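Local atomic coordinates of xylulokinase (Brucella ovis, PDB entry 5VM1), a protein that probably phosphorylates D-xylulose to D-xylulose 5-phosphate at the expense of ATP, as a sugar kinase of the FGGY family. Residues Val142-Ala145 against Arg146-Asp150. Residues are numbered along the deposited sequence; the frame is centred on the assembly and turned at random.
Sequences VWVA and RNEAD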
ATOM      1  N   VAL A 142       8.177   9.900  18.689  1.00 42.39           N
ATOM      2  CA  VAL A 142       8.645   9.682  20.045  1.00 34.16           C
ATOM      3  C   VAL A 142      10.121   9.300  20.016  1.00 45.96           C
ATOM      4  O   VAL A 142      10.923   9.793  20.826  1.00 40.32           O
ATOM      5  CB  VAL A 142       7.768   8.634  20.744  1.00 42.17           C
ATOM      6  CG1 VAL A 142       8.194   8.467  22.223  1.00 36.80           C
ATOM      7  CG2 VAL A 142       6.275   8.978  20.582  1.00 33.50           C
ATOM      8  N   TRP A 143      10.512   8.464  19.042  1.00 42.34           N
ATOM      9  CA  TRP A 143      11.916   8.100  18.863  1.00 35.35           C
ATOM     10  C   TRP A 143      12.793   9.328  18.744  1.00 36.28           C
ATOM     11  O   TRP A 143      13.825   9.427  19.418  1.00 43.61           O
ATOM     12  CB  TRP A 143      12.115   7.200  17.616  1.00 37.77           C
ATOM     13  CG  TRP A 143      13.516   6.648  17.572  1.00 35.87           C
ATOM     14  CD1 TRP A 143      13.963   5.516  18.208  1.00 37.35           C
ATOM     15  CD2 TRP A 143      14.671   7.214  16.916  1.00 36.68           C
ATOM     16  NE1 TRP A 143      15.309   5.351  18.000  1.00 39.03           N
ATOM     17  CE2 TRP A 143      15.773   6.375  17.216  1.00 40.87           C
ATOM     18  CE3 TRP A 143      14.887   8.345  16.117  1.00 36.25           C
ATOM     19  CZ2 TRP A 143      17.065   6.619  16.722  1.00 40.21           C
ATOM     20  CZ3 TRP A 143      16.173   8.589  15.643  1.00 48.92           C
ATOM     21  CH2 TRP A 143      17.245   7.725  15.949  1.00 42.01           C
ATOM     22  N   VAL A 144      12.389  10.273  17.887  1.00 46.09           N
ATOM     23  CA  VAL A 144      13.164  11.491  17.647  1.00 45.79           C
ATOM     24  C   VAL A 144      13.249  12.337  18.916  1.00 37.98           C
ATOM     25  O   VAL A 144      14.312  12.868  19.254  1.00 39.94           O
ATOM     26  CB  VAL A 144      12.557  12.285  16.465  1.00 40.49           C
ATOM     27  CG1 VAL A 144      13.314  13.589  16.212  1.00 36.15           C
ATOM     28  CG2 VAL A 144      12.531  11.450  15.199  1.00 33.25           C
ATOM     29  N   ALA A 145      12.143  12.451  19.659  1.00 45.46           N
ATOM     30  CA  ALA A 145      12.155  13.236  20.894  1.00 39.64           C
ATOM     31  C   ALA A 145      13.149  12.690  21.913  1.00 41.81           C
ATOM     32  O   ALA A 145      13.692  13.457  22.716  1.00 52.90           O
ATOM     33  CB  ALA A 145      10.739  13.312  21.479  1.00 39.13           C
ATOM     34  N   ARG A 146      13.415  11.387  21.888  1.00 41.52           N
ATOM     35  CA  ARG A 146      14.260  10.757  22.889  1.00 43.81           C
ATOM     36  C   ARG A 146      15.706  10.598  22.469  1.00 51.56           C
ATOM     37  O   ARG A 146      16.602  10.706  23.319  1.00 47.69           O
ATOM     38  CB  ARG A 146      13.737   9.354  23.215  1.00 43.40           C
ATOM     39  CG  ARG A 146      12.364   9.320  23.812  1.00 42.80           C
ATOM     40  CD  ARG A 146      11.930   7.907  24.084  1.00 42.77           C
ATOM     41  NE  ARG A 146      10.626   7.917  24.724  1.00 56.66           N
ATOM     42  CZ  ARG A 146       9.888   6.848  24.980  1.00 48.33           C
ATOM     43  NH1 ARG A 146      10.303   5.632  24.644  1.00 42.67           N
ATOM     44  NH2 ARG A 146       8.724   7.014  25.576  1.00 42.89           N
ATOM     45  N   ASN A 147      15.958  10.431  21.174  1.00 44.67           N
ATOM     46  CA  ASN A 147      17.304  10.153  20.701  1.00 45.02           C
ATOM     47  C   ASN A 147      17.896  11.295  19.901  1.00 52.28           C
ATOM     48  O   ASN A 147      19.123  11.413  19.833  1.00 51.15           O
ATOM     49  CB  ASN A 147      17.317   8.879  19.848  1.00 43.82           C
ATOM     50  CG  ASN A 147      16.873   7.665  20.622  1.00 47.20           C
ATOM     51  OD1 ASN A 147      15.728   7.208  20.487  1.00 48.17           O
ATOM     52  ND2 ASN A 147      17.759   7.153  21.474  1.00 46.70           N
ATOM     53  N   GLU A 148      17.054  12.136  19.296  1.00 43.59           N
ATOM     54  CA  GLU A 148      17.505  13.298  18.547  1.00 44.13           C
ATOM     55  C   GLU A 148      16.738  14.540  19.009  1.00 44.19           C
ATOM     56  O   GLU A 148      16.026  15.178  18.239  1.00 44.83           O
ATOM     57  CB  GLU A 148      17.349  13.105  17.053  1.00 42.34           C
ATOM     58  CG  GLU A 148      17.991  11.879  16.509  1.00 42.34           C
ATOM     59  CD  GLU A 148      17.963  11.891  15.010  1.00 57.59           C
ATOM     60  OE1 GLU A 148      18.821  11.235  14.368  1.00 62.71           O
ATOM     61  OE2 GLU A 148      17.098  12.613  14.479  1.00 39.70           O
ATOM     62  N   ALA A 149      16.912  14.893  20.288  1.00 46.16           N
ATOM     63  CA  ALA A 149      16.096  15.926  20.917  1.00 46.52           C
ATOM     64  C   ALA A 149      16.327  17.316  20.324  1.00 52.21           C
ATOM     65  O   ALA A 149      15.399  18.135  20.316  1.00 54.93           O
ATOM     66  CB  ALA A 149      16.340  15.928  22.421  1.00 48.86           C
ATOM     67  N   ASP A 150      17.547  17.618  19.853  1.00 55.83           N
ATOM     68  CA  ASP A 150      17.797  18.913  19.210  1.00 50.33           C
ATOM     69  C   ASP A 150      16.967  19.086  17.944  1.00 53.50           C
ATOM     70  O   ASP A 150      16.478  20.183  17.656  1.00 66.61           O
ATOM     71  CB  ASP A 150      19.289  19.093  18.893  1.00 53.22           C
ATOM     72  CG  ASP A 150      19.885  17.967  18.035  1.00 56.42           C
ATOM     73  OD1 ASP A 150      19.232  16.924  17.778  1.00 49.26           O
ATOM     74  OD2 ASP A 150      21.063  18.144  17.629  1.00 65.68           O
TER
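Asn147 lies over one face of the Trp143 indole, its CB 3.9 Å from the centroid of the six-membered ring and 14° off the ring normal, a CH-pi contact. The two side chains cross at about a right angle, with the amide plane turned 32° from the ring. Glu148 approaches the same ring obliquely, bringing its CD to 3.8 Å from Trp143 CZ3. Arg110 adds a cation-pi contact, and the Trp48 ring meets it nearly perpendicularly. The Arg146 guanidinium has Val142 CG1 over one face, near the rim and 3.5 Å from Arg146 NE. The Arg146 chain runs extended from CG to NE (chi3 177°), which carries the group alongside Val142. Both charged ends have partners elsewhere: Arg146 forms a salt bridge with Glu117, and Glu148 with Arg101.

Val142 to Asn147 end helix 137-147. Trp143 O accepts two bonds, from Asn147 N at 2.9 Å and from Arg146 N at 3.2 Å. Arg146 N also bonds weakly to Val142 O. Glu148 N reaches Val144 O at 2.8 Å. Glu148 then leaves helical geometry and takes the N-cap position of the next helix.

The contact lies at the surface of the N-terminal FGGY region, where helix 137-147 gives way to helix 149-153, away from the predicted active-site and substrate-binding residues. Helix 112-120 packs against Val142 and Trp143, while Val144 touches Ile151 and Phe152, and Ala145 also touches Phe152.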